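Local coordinates for protein putative ring-cleaving dioxygenase MhqO (Bacillus subtilis subsp. subtilis, PDB 3OAJ) that probably cleaves the rings of aromatic compounds as an iron-dependent extradiol dioxygenase and may thereby contribute to their degradation, at residues I255-H260 against F265-D270; F94-L99 against Y106-R111; F25-L30 against L49-E54; D169-I174 against V187-A192. One frame throughout, in Å; residues are numbered along the deposited sequence.

Contact 1: residues I255-H260 against F265-D270; sequences IYFREH and FEIATD. With ZN (zinc ion), chain C; SO4 (sulfate ion), chain D.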
# COMPACT_ATOMS: atom_id res chain seq x y z
N ILE A 255 1.38 -0.54 15.06
CA ILE A 255 1.40 0.72 15.81
C ILE A 255 1.34 1.85 14.80
O ILE A 255 1.81 1.71 13.67
CB ILE A 255 2.64 0.87 16.72
CG1 ILE A 255 3.95 0.78 15.91
CG2 ILE A 255 2.62 -0.20 17.81
CD1 ILE A 255 5.22 1.00 16.74
N TYR A 256 0.75 2.96 15.23
CA TYR A 256 0.56 4.14 14.35
C TYR A 256 1.13 5.40 14.98
O TYR A 256 1.04 5.61 16.19
CB TYR A 256 -0.94 4.37 14.07
CG TYR A 256 -1.68 3.16 13.52
CD1 TYR A 256 -1.85 2.98 12.15
CD2 TYR A 256 -2.18 2.17 14.39
CE1 TYR A 256 -2.53 1.85 11.65
CE2 TYR A 256 -2.86 1.06 13.91
CZ TYR A 256 -3.02 0.90 12.54
OH TYR A 256 -3.69 -0.21 12.05
N PHE A 257 1.67 6.27 14.13
CA PHE A 257 2.08 7.61 14.58
C PHE A 257 1.98 8.58 13.43
O PHE A 257 2.38 8.26 12.29
CB PHE A 257 3.49 7.60 15.18
CG PHE A 257 4.61 7.27 14.22
CD1 PHE A 257 4.86 5.95 13.85
CD2 PHE A 257 5.47 8.28 13.74
CE1 PHE A 257 5.93 5.63 12.99
CE2 PHE A 257 6.54 7.97 12.89
CZ PHE A 257 6.77 6.65 12.52
N ARG A 258 1.41 9.75 13.71
CA ARG A 258 1.37 10.81 12.70
C ARG A 258 2.67 11.57 12.73
O ARG A 258 3.13 12.02 13.80
CB ARG A 258 0.19 11.76 12.92
CG ARG A 258 -0.07 12.59 11.65
CD ARG A 258 -1.44 13.15 11.60
NE ARG A 258 -2.50 12.14 11.57
CZ ARG A 258 -3.06 11.65 10.47
NH1 ARG A 258 -2.64 12.04 9.25
NH2 ARG A 258 -4.05 10.78 10.58
N GLU A 259 3.32 11.68 11.57
CA GLU A 259 4.62 12.35 11.56
C GLU A 259 4.43 13.86 11.38
O GLU A 259 3.29 14.33 11.27
CB GLU A 259 5.59 11.67 10.59
CG GLU A 259 5.17 11.64 9.12
CD GLU A 259 5.46 12.94 8.40
OE1 GLU A 259 4.53 13.46 7.76
OE2 GLU A 259 6.59 13.46 8.52
N HIS A 260 5.53 14.62 11.43
CA HIS A 260 5.41 16.07 11.53
C HIS A 260 4.89 16.73 10.25
O HIS A 260 4.34 17.83 10.31
CB HIS A 260 6.72 16.73 11.98
CG HIS A 260 7.26 16.17 13.26
ND1 HIS A 260 6.46 15.88 14.35
CD2 HIS A 260 8.52 15.84 13.63
CE1 HIS A 260 7.21 15.41 15.34
NE2 HIS A 260 8.46 15.39 14.92
N PHE A 265 1.81 7.40 9.61
CA PHE A 265 2.70 6.27 9.42
C PHE A 265 2.27 5.12 10.33
O PHE A 265 1.61 5.32 11.37
CB PHE A 265 4.13 6.66 9.83
CG PHE A 265 4.96 7.33 8.73
CD1 PHE A 265 4.37 7.87 7.59
CD2 PHE A 265 6.34 7.46 8.89
CE1 PHE A 265 5.14 8.49 6.62
CE2 PHE A 265 7.13 8.07 7.91
CZ PHE A 265 6.52 8.60 6.77
N GLU A 266 2.68 3.92 9.97
CA GLU A 266 2.39 2.74 10.77
C GLU A 266 3.64 1.88 10.75
O GLU A 266 4.40 1.92 9.79
CB GLU A 266 1.21 1.99 10.14
CG GLU A 266 0.92 0.58 10.72
CD GLU A 266 -0.20 -0.13 10.00
OE1 GLU A 266 -0.78 0.43 9.05
OE2 GLU A 266 -0.49 -1.28 10.38
N ILE A 267 3.90 1.16 11.84
CA ILE A 267 4.87 0.06 11.81
C ILE A 267 4.05 -1.22 11.98
O ILE A 267 3.32 -1.37 12.96
CB ILE A 267 5.94 0.16 12.92
CG1 ILE A 267 6.58 1.57 12.98
CG2 ILE A 267 6.98 -1.01 12.80
CD1 ILE A 267 7.33 1.98 11.76
N ALA A 268 4.19 -2.13 11.02
CA ALA A 268 3.49 -3.41 11.00
C ALA A 268 4.48 -4.55 10.96
O ALA A 268 5.48 -4.50 10.23
CB ALA A 268 2.59 -3.48 9.77
N THR A 269 4.20 -5.59 11.73
CA THR A 269 5.07 -6.73 11.76
C THR A 269 4.95 -7.58 10.50
O THR A 269 3.84 -7.79 9.98
CB THR A 269 4.77 -7.64 12.97
OG1 THR A 269 3.42 -8.10 12.92
CG2 THR A 269 5.03 -6.92 14.30
N ASP A 270 6.08 -8.11 10.02
CA ASP A 270 6.03 -9.03 8.87
C ASP A 270 5.14 -10.25 9.16
O ASP A 270 4.25 -10.55 8.36
CB ASP A 270 7.43 -9.46 8.39
CG ASP A 270 8.18 -8.35 7.65
OD1 ASP A 270 7.56 -7.31 7.31
OD2 ASP A 270 9.40 -8.51 7.42
ZN ZN C . -2.10 -0.30 8.09
S SO4 D . -4.34 -1.20 8.71
O1 SO4 D . -4.71 -0.03 9.51
O2 SO4 D . -5.34 -2.24 8.74
O3 SO4 D . -4.05 -0.83 7.32
O4 SO4 D . -3.14 -1.77 9.34

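Contact 2: residues F94-L99 against Y106-R111; sequences FWEKRL and YTKIER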
# COMPACT_ATOMS: atom_id res chain seq x y z
N PHE A 94 4.15 -4.21 -21.90
CA PHE A 94 3.02 -5.08 -21.57
C PHE A 94 1.96 -4.22 -20.88
O PHE A 94 0.79 -4.28 -21.23
CB PHE A 94 3.43 -6.25 -20.68
CG PHE A 94 2.26 -7.02 -20.15
CD1 PHE A 94 1.69 -8.03 -20.91
CD2 PHE A 94 1.69 -6.72 -18.90
CE1 PHE A 94 0.60 -8.75 -20.44
CE2 PHE A 94 0.59 -7.44 -18.44
CZ PHE A 94 0.03 -8.46 -19.20
N TRP A 95 2.41 -3.43 -19.89
CA TRP A 95 1.50 -2.62 -19.09
C TRP A 95 0.89 -1.46 -19.85
O TRP A 95 -0.30 -1.18 -19.69
CB TRP A 95 2.22 -2.18 -17.82
CG TRP A 95 2.40 -3.37 -16.95
CD1 TRP A 95 3.54 -4.11 -16.77
CD2 TRP A 95 1.36 -4.05 -16.23
NE1 TRP A 95 3.28 -5.19 -15.96
CE2 TRP A 95 1.95 -5.19 -15.62
CE3 TRP A 95 -0.02 -3.82 -16.05
CZ2 TRP A 95 1.22 -6.08 -14.82
CZ3 TRP A 95 -0.75 -4.71 -15.27
CH2 TRP A 95 -0.13 -5.81 -14.65
N GLU A 96 1.69 -0.83 -20.71
CA GLU A 96 1.17 0.26 -21.52
C GLU A 96 0.07 -0.24 -22.45
O GLU A 96 -1.02 0.37 -22.50
CB GLU A 96 2.29 0.96 -22.29
CG GLU A 96 3.18 1.78 -21.37
CD GLU A 96 4.46 2.29 -22.01
OE1 GLU A 96 4.93 1.71 -23.01
OE2 GLU A 96 5.03 3.25 -21.46
N LYS A 97 0.33 -1.34 -23.16
CA LYS A 97 -0.68 -1.90 -24.09
C LYS A 97 -1.91 -2.40 -23.32
O LYS A 97 -3.05 -2.26 -23.80
CB LYS A 97 -0.10 -2.99 -25.00
CG LYS A 97 1.00 -2.54 -25.95
CD LYS A 97 0.56 -1.50 -26.94
CE LYS A 97 1.67 -1.28 -27.97
NZ LYS A 97 1.16 -0.59 -29.18
N ARG A 98 -1.70 -2.97 -22.14
CA ARG A 98 -2.80 -3.44 -21.31
C ARG A 98 -3.67 -2.29 -20.82
O ARG A 98 -4.90 -2.36 -20.88
CB ARG A 98 -2.27 -4.30 -20.17
CG ARG A 98 -3.36 -4.87 -19.26
CD ARG A 98 -2.77 -5.91 -18.29
NE ARG A 98 -3.81 -6.60 -17.53
CZ ARG A 98 -4.52 -7.63 -17.98
NH1 ARG A 98 -4.29 -8.11 -19.21
NH2 ARG A 98 -5.45 -8.17 -17.20
N LEU A 99 -3.04 -1.22 -20.31
CA LEU A 99 -3.82 -0.03 -19.93
C LEU A 99 -4.64 0.54 -21.08
O LEU A 99 -5.81 0.95 -20.89
CB LEU A 99 -2.93 1.04 -19.30
CG LEU A 99 -2.31 0.69 -17.94
CD1 LEU A 99 -1.34 1.77 -17.54
CD2 LEU A 99 -3.36 0.44 -16.83
N TYR A 106 -2.70 6.86 -19.65
CA TYR A 106 -1.45 6.95 -18.92
C TYR A 106 -0.52 8.00 -19.52
O TYR A 106 -0.67 8.41 -20.68
CB TYR A 106 -0.73 5.59 -18.85
CG TYR A 106 -0.20 5.11 -20.19
CD1 TYR A 106 -0.95 4.24 -20.97
CD2 TYR A 106 1.05 5.52 -20.67
CE1 TYR A 106 -0.47 3.80 -22.22
CE2 TYR A 106 1.54 5.08 -21.91
CZ TYR A 106 0.76 4.22 -22.68
OH TYR A 106 1.22 3.77 -23.90
N THR A 107 0.41 8.43 -18.70
CA THR A 107 1.43 9.38 -19.12
C THR A 107 2.79 8.75 -18.79
O THR A 107 2.88 7.83 -17.97
CB THR A 107 1.26 10.76 -18.40
OG1 THR A 107 1.39 10.60 -16.99
CG2 THR A 107 -0.11 11.37 -18.69
N LYS A 108 3.84 9.21 -19.46
CA LYS A 108 5.19 8.72 -19.20
C LYS A 108 6.03 9.87 -18.65
O LYS A 108 6.09 10.96 -19.24
CB LYS A 108 5.85 8.23 -20.49
CG LYS A 108 5.15 7.13 -21.26
CD LYS A 108 6.08 6.56 -22.36
CE LYS A 108 6.60 7.66 -23.32
NZ LYS A 108 7.26 7.04 -24.51
N ILE A 109 6.68 9.63 -17.52
CA ILE A 109 7.59 10.62 -16.93
C ILE A 109 8.91 9.96 -16.60
O ILE A 109 8.98 8.74 -16.45
CB ILE A 109 6.97 11.31 -15.67
CG1 ILE A 109 6.88 10.35 -14.48
CG2 ILE A 109 5.62 11.94 -15.98
CD1 ILE A 109 8.05 10.45 -13.51
N GLU A 110 9.95 10.77 -16.48
CA GLU A 110 11.26 10.27 -16.09
C GLU A 110 11.72 10.99 -14.85
O GLU A 110 11.56 12.20 -14.75
CB GLU A 110 12.29 10.49 -17.22
CG GLU A 110 13.70 9.98 -16.87
CD GLU A 110 14.60 9.76 -18.08
OE1 GLU A 110 14.16 10.04 -19.22
OE2 GLU A 110 15.74 9.29 -17.88
N ARG A 111 12.26 10.24 -13.89
CA ARG A 111 13.06 10.86 -12.82
C ARG A 111 14.11 9.90 -12.32
O ARG A 111 13.93 8.69 -12.37
CB ARG A 111 12.18 11.37 -11.66
CG ARG A 111 11.45 10.30 -10.89
CD ARG A 111 10.55 10.90 -9.81
NE ARG A 111 10.00 9.87 -8.93
CZ ARG A 111 8.94 9.11 -9.20
NH1 ARG A 111 8.23 9.25 -10.32
NH2 ARG A 111 8.59 8.21 -8.30
O HOH W 1 6.46 4.30 -24.66
O HOH W 2 3.70 4.03 -25.29

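Contact 3: residues F25-L30 against L49-E54; sequences FYAGVL and LYFGNE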
# COMPACT_ATOMS: atom_id res chain seq x y z
N PHE A 25 -10.31 -3.53 -10.85
CA PHE A 25 -9.07 -2.87 -11.20
C PHE A 25 -7.83 -3.61 -10.67
O PHE A 25 -6.94 -3.99 -11.45
CB PHE A 25 -9.04 -1.41 -10.75
CG PHE A 25 -7.94 -0.61 -11.40
CD1 PHE A 25 -8.08 -0.16 -12.71
CD2 PHE A 25 -6.76 -0.32 -10.71
CE1 PHE A 25 -7.07 0.54 -13.32
CE2 PHE A 25 -5.73 0.40 -11.33
CZ PHE A 25 -5.90 0.84 -12.63
N TYR A 26 -7.79 -3.86 -9.36
CA TYR A 26 -6.59 -4.41 -8.73
C TYR A 26 -6.34 -5.87 -9.07
O TYR A 26 -5.19 -6.25 -9.31
CB TYR A 26 -6.53 -4.08 -7.22
CG TYR A 26 -6.23 -2.61 -7.05
CD1 TYR A 26 -4.91 -2.15 -6.96
CD2 TYR A 26 -7.26 -1.66 -7.02
CE1 TYR A 26 -4.62 -0.83 -6.86
CE2 TYR A 26 -6.97 -0.31 -6.93
CZ TYR A 26 -5.64 0.10 -6.84
OH TYR A 26 -5.33 1.42 -6.73
N ALA A 27 -7.41 -6.67 -9.17
CA ALA A 27 -7.29 -8.06 -9.65
C ALA A 27 -7.42 -8.14 -11.17
O ALA A 27 -6.56 -8.71 -11.84
CB ALA A 27 -8.33 -8.97 -8.97
N GLY A 28 -8.49 -7.57 -11.72
CA GLY A 28 -8.78 -7.67 -13.15
C GLY A 28 -7.74 -7.04 -14.06
O GLY A 28 -7.27 -7.66 -15.02
N VAL A 29 -7.36 -5.80 -13.77
CA VAL A 29 -6.40 -5.09 -14.62
C VAL A 29 -4.95 -5.34 -14.15
O VAL A 29 -4.10 -5.76 -14.94
CB VAL A 29 -6.73 -3.58 -14.69
CG1 VAL A 29 -5.69 -2.83 -15.51
CG2 VAL A 29 -8.12 -3.39 -15.32
N LEU A 30 -4.69 -5.14 -12.86
CA LEU A 30 -3.32 -5.20 -12.35
C LEU A 30 -2.87 -6.62 -12.02
O LEU A 30 -1.68 -6.85 -11.79
CB LEU A 30 -3.10 -4.25 -11.16
CG LEU A 30 -3.30 -2.76 -11.48
CD1 LEU A 30 -2.86 -1.94 -10.29
CD2 LEU A 30 -2.52 -2.34 -12.71
N LEU A 49 -10.20 -5.03 2.30
CA LEU A 49 -9.67 -5.96 1.30
C LEU A 49 -8.16 -5.78 1.20
O LEU A 49 -7.65 -4.66 1.16
CB LEU A 49 -10.29 -5.70 -0.08
CG LEU A 49 -11.82 -5.70 -0.15
CD1 LEU A 49 -12.23 -5.49 -1.61
CD2 LEU A 49 -12.41 -7.00 0.40
N TYR A 50 -7.45 -6.90 1.13
CA TYR A 50 -5.99 -6.89 0.98
C TYR A 50 -5.62 -7.60 -0.32
O TYR A 50 -6.02 -8.76 -0.56
CB TYR A 50 -5.33 -7.64 2.13
CG TYR A 50 -5.45 -7.06 3.52
CD1 TYR A 50 -6.55 -7.35 4.33
CD2 TYR A 50 -4.41 -6.32 4.07
CE1 TYR A 50 -6.63 -6.88 5.65
CE2 TYR A 50 -4.47 -5.83 5.37
CZ TYR A 50 -5.59 -6.11 6.15
OH TYR A 50 -5.64 -5.65 7.45
N PHE A 51 -4.87 -6.89 -1.16
CA PHE A 51 -4.34 -7.45 -2.41
C PHE A 51 -2.83 -7.48 -2.33
O PHE A 51 -2.20 -6.64 -1.67
CB PHE A 51 -4.74 -6.58 -3.62
CG PHE A 51 -6.22 -6.52 -3.89
CD1 PHE A 51 -6.81 -7.37 -4.83
CD2 PHE A 51 -7.04 -5.59 -3.24
CE1 PHE A 51 -8.17 -7.32 -5.10
CE2 PHE A 51 -8.42 -5.54 -3.49
CZ PHE A 51 -8.98 -6.40 -4.43
N GLY A 52 -2.21 -8.44 -3.01
CA GLY A 52 -0.76 -8.49 -3.04
C GLY A 52 -0.26 -9.47 -4.08
O GLY A 52 -0.99 -9.83 -5.02
N ASN A 53 0.98 -9.92 -3.91
CA ASN A 53 1.53 -10.96 -4.78
C ASN A 53 0.96 -12.33 -4.40
O ASN A 53 0.04 -12.42 -3.58
CB ASN A 53 3.07 -10.92 -4.80
CG ASN A 53 3.72 -11.49 -3.55
OD1 ASN A 53 3.07 -11.78 -2.55
ND2 ASN A 53 5.03 -11.69 -3.62
N GLU A 54 1.49 -13.40 -4.98
CA GLU A 54 0.93 -14.74 -4.75
C GLU A 54 0.84 -15.07 -3.25
O GLU A 54 -0.08 -15.76 -2.83
CB GLU A 54 1.67 -15.82 -5.55
CG GLU A 54 2.97 -16.31 -4.94
CD GLU A 54 4.09 -15.28 -4.97
OE1 GLU A 54 4.21 -14.52 -5.97
OE2 GLU A 54 4.84 -15.20 -3.97

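Contact 4: residues D169-I174 against V187-A192; sequences DLLENI and VRYRSA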
# COMPACT_ATOMS: atom_id res chain seq x y z
N ASP A 169 14.18 14.17 7.74
CA ASP A 169 14.96 13.91 8.94
C ASP A 169 14.49 12.58 9.56
O ASP A 169 15.29 11.71 9.90
CB ASP A 169 14.77 15.09 9.90
CG ASP A 169 15.69 15.05 11.12
OD1 ASP A 169 16.78 14.45 11.07
OD2 ASP A 169 15.31 15.67 12.14
N LEU A 170 13.17 12.41 9.65
CA LEU A 170 12.59 11.15 10.12
C LEU A 170 13.01 9.94 9.28
O LEU A 170 13.47 8.92 9.80
CB LEU A 170 11.07 11.27 10.16
CG LEU A 170 10.26 10.01 10.43
CD1 LEU A 170 10.57 9.36 11.80
CD2 LEU A 170 8.78 10.34 10.33
N LEU A 171 12.85 10.03 7.96
CA LEU A 171 13.19 8.92 7.08
C LEU A 171 14.66 8.54 7.18
O LEU A 171 15.00 7.35 7.30
CB LEU A 171 12.83 9.28 5.65
CG LEU A 171 11.34 9.32 5.34
CD1 LEU A 171 11.10 9.94 3.97
CD2 LEU A 171 10.71 7.92 5.45
N GLU A 172 15.54 9.54 7.11
CA GLU A 172 16.98 9.27 7.05
C GLU A 172 17.57 8.94 8.42
O GLU A 172 18.26 7.93 8.59
CB GLU A 172 17.73 10.45 6.44
CG GLU A 172 19.20 10.14 6.15
CD GLU A 172 19.92 11.25 5.43
OE1 GLU A 172 19.26 12.20 4.95
OE2 GLU A 172 21.17 11.18 5.33
N ASN A 173 17.27 9.79 9.39
CA ASN A 173 18.03 9.79 10.64
C ASN A 173 17.39 9.01 11.78
O ASN A 173 18.08 8.62 12.71
CB ASN A 173 18.39 11.23 11.03
CG ASN A 173 19.11 11.95 9.91
OD1 ASN A 173 20.06 11.41 9.32
ND2 ASN A 173 18.66 13.16 9.59
N ILE A 174 16.08 8.77 11.68
CA ILE A 174 15.38 7.93 12.65
C ILE A 174 15.05 6.57 12.07
O ILE A 174 15.21 5.54 12.73
CB ILE A 174 14.09 8.62 13.18
CG1 ILE A 174 14.48 9.81 14.06
CG2 ILE A 174 13.18 7.62 13.93
CD1 ILE A 174 13.37 10.33 14.93
N VAL A 187 13.47 14.62 -3.15
CA VAL A 187 14.59 13.91 -2.55
C VAL A 187 14.21 12.43 -2.49
O VAL A 187 13.06 12.09 -2.18
CB VAL A 187 15.03 14.50 -1.18
CG1 VAL A 187 13.89 14.45 -0.17
CG2 VAL A 187 16.28 13.79 -0.64
N ARG A 188 15.18 11.57 -2.81
CA ARG A 188 14.95 10.13 -2.86
C ARG A 188 15.70 9.42 -1.74
O ARG A 188 16.88 9.71 -1.48
CB ARG A 188 15.39 9.56 -4.21
CG ARG A 188 15.32 8.03 -4.31
CD ARG A 188 15.40 7.57 -5.76
NE ARG A 188 14.11 7.76 -6.41
CZ ARG A 188 13.73 7.18 -7.55
NH1 ARG A 188 14.57 6.36 -8.18
NH2 ARG A 188 12.52 7.42 -8.04
N TYR A 189 15.01 8.48 -1.12
CA TYR A 189 15.52 7.62 -0.08
C TYR A 189 15.35 6.15 -0.44
O TYR A 189 14.46 5.81 -1.12
CB TYR A 189 14.80 7.94 1.25
CG TYR A 189 15.20 9.26 1.84
CD1 TYR A 189 16.37 9.35 2.51
CD2 TYR A 189 14.45 10.39 1.73
CE1 TYR A 189 16.79 10.47 3.01
CE2 TYR A 189 14.92 11.57 2.27
CZ TYR A 189 16.10 11.56 2.90
OH TYR A 189 16.65 12.62 3.50
N ARG A 190 16.24 5.30 0.05
CA ARG A 190 16.16 3.87 -0.22
C ARG A 190 16.25 3.11 1.10
O ARG A 190 17.14 3.39 1.91
CB ARG A 190 17.29 3.46 -1.19
CG ARG A 190 17.48 1.98 -1.40
CD ARG A 190 18.49 1.72 -2.52
NE ARG A 190 17.87 1.84 -3.83
CZ ARG A 190 17.30 0.83 -4.48
NH1 ARG A 190 17.28 -0.39 -3.92
NH2 ARG A 190 16.76 1.02 -5.68
N SER A 191 15.34 2.17 1.31
CA SER A 191 15.42 1.26 2.45
C SER A 191 16.21 0.03 2.05
O SER A 191 16.51 -0.13 0.87
CB SER A 191 14.02 0.89 2.98
OG SER A 191 13.27 0.21 2.00
N ALA A 192 16.55 -0.82 3.02
CA ALA A 192 17.48 -1.92 2.78
C ALA A 192 16.86 -3.16 2.16
O ALA A 192 17.58 -4.04 1.67
CB ALA A 192 18.24 -2.28 4.06

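Contact 1: residues I255-H260 against F265-D270
Glu266 sends CG out anti to its backbone N (chi1 170°) and runs on extended, while Tyr256 holds its ring beside its own N (chi1 -54°); the two side chains thus lie alongside each other and point the same way. Tyr256 CE1 comes to 3.4 Å from Glu266 OE1, ring and carboxylate planes inclined by 37°. OE1 binds the zinc ion at 1.8 Å, and Tyr256 OH donates to sulfate O1 at 2.7 Å; this sulfate, probably from the crystallisation liquor, reaches the zinc through O3 and O4. His11 and His218 join Glu266 in the two-histidine, one-carboxylate site, where the working enzyme is predicted to hold iron(II). The segments form an antiparallel hairpin of the second vicinal oxygen chelate (VOC) module, with paired backbone hydrogen bonds at Ile255–Ile267 and Phe257–Phe265. On the sheet face away from the metal, Phe265 turns a ring edge toward the face of Phe257 in an offset edge-to-face stack, centroids 5.7 Å apart. Glu259 CG lies over the Phe265 ring, 4.0 Å from its centroid, and the Glu259 carboxylate turns to Thr167. Ile255 CG1 packs against Ile267 CB at 3.6 Å.

Contact 2: residues F94-L99 against Y106-R111
Glu96 OE1 receives hydrogens from two waters, both bonds weak, at 3.4 Å from water 1 and 3.5 Å from water 2. Each water has a firmer partner on segment 106-111: water 1 accepts from Lys108 NZ at 2.9 Å, and water 2 is hydrogen-bonded to Tyr106 OH at 2.9 Å, lying in the plane of the ring at its edge. The polar link between the two segments thus runs through water, with no direct hydrogen bond between them. The aliphatic part of Glu96 crosses Tyr106 at about a right angle, its CB 3.4 Å from Tyr106 OH, and the carboxylate lies nearly parallel to the ring, 13° between planes. Helix 92-101 and strand 107-111 are successive elements of a beta-alpha-beta-beta-beta unit of the VOC superfamily, and strand 107-111 is an outermost strand of its sheet. Tyr106 places CG between its backbone N and carbonyl carbon (chi1 69°), which carries the ring toward the helix; its CB meets Leu99 CD1 at 4.1 Å. Lys108 bends at chi3 (-55°) and passes its CD 3.6 Å from Glu96 OE2, yet its NZ remains 5.4 Å from that oxygen, too far for a salt bridge. Both Glu96 and Tyr106 also rest on Val117 of the adjoining strand 114-120.

Contact 3: residues F25-L30 against L49-E54
Phe51 presents one ring face to Tyr26, whose CB stands over the middle of the ring, 4.0 Å from the centroid and only 8° off the ring normal, a CH-pi contact. Ala27 meets the same ring at CE1: its CB lies 4.2 Å from Phe51 CE1, and its backbone N lies oblique to the ring near that carbon. The Tyr26 ring itself leads away from the strand, with Phe25 CD2 over one of its faces, 3.8 Å above the plane, and Tyr26 CD2 in turn at the edge of the Phe25 ring. Tyr26 CG sits beside its own backbone N (chi1 -72°), a turn that leaves CB as the part touching Phe51 and lets OH reach a hydrogen bond with Asp121. The helix winds into a wider pi-type turn here: Phe25 O accepts from Val29 N at 3.0 Å and from Leu30 N at 2.9 Å. The contact is wholly buried and apolar; helix 19-29 packs here on strand 47-52, within the first VOC range. Phe51 also touches Asn22 and Thr23 one turn earlier in helix 19-29, and it is flanked within the sheet by Leu34 of strand 33-39 and Ile62 of strand 61-66.

Contact 4: residues D169-I174 against V187-A192
In the second VOC module, helix 164-174 packs on the sheet through Leu171 and Glu172, which take hold of Tyr189 on strand 186-190. Leu171 CB lies over one face of the tyrosine ring, and Leu171 CD1 comes to 4.1 Å from Tyr189 CD2. Glu172 crosses the ring at about a right angle, its CB 3.6 Å from Tyr189 CE1. With CG anti to the backbone N (chi1 -171°) and the chain extended beyond, the Glu172 carboxylate is carried along to the hydroxyl. OE1 settles at the ring edge, in its plane, 3.0 Å from Tyr189 OH, while the carboxylate plane is turned 54° from the ring. That distance suits a hydrogen bond, although the tyrosine proton has another acceptor within reach. In the beta-alpha-beta-beta-beta order found in VOC proteins, helix 164-174 follows strand 153-160, and strand 178-183 precedes the strand of Tyr189. Arg179 of strand 178-183 packs on Tyr189 and makes a long, weak ion pair with Glu172 OE1, which would tend to favour the ionised carboxylate. Within the helix, Asn173 ND2 donates to Asp169 OD1 one turn back, at 2.7 Å and nearly straight (169°).

Contacts 1 and 3 both reach one eight-stranded sheet, their centres about 23 Å apart on opposite sides of the chain's centre; contacts 2 and 4 reach the other. Of the four, only contact 1 supplies a zinc ligand, and the Phe51 side chain of contact 3 is about 13 Å from the zinc ion. Leu170 of segment 169-174 packs its CD2 against contact 1, 3.5 Å from Glu259 CB and 3.7 Å from Phe265 CE2. Contacts 2 and 3 are tied by Arg98, whose NE lies 2.7 Å from Val29 O and NH2 2.9 Å from Gly28 O. Arg111 of contact 2, from the first VOC range, and Arg188 of contact 4 both form salt bridges with Asp200 of the second.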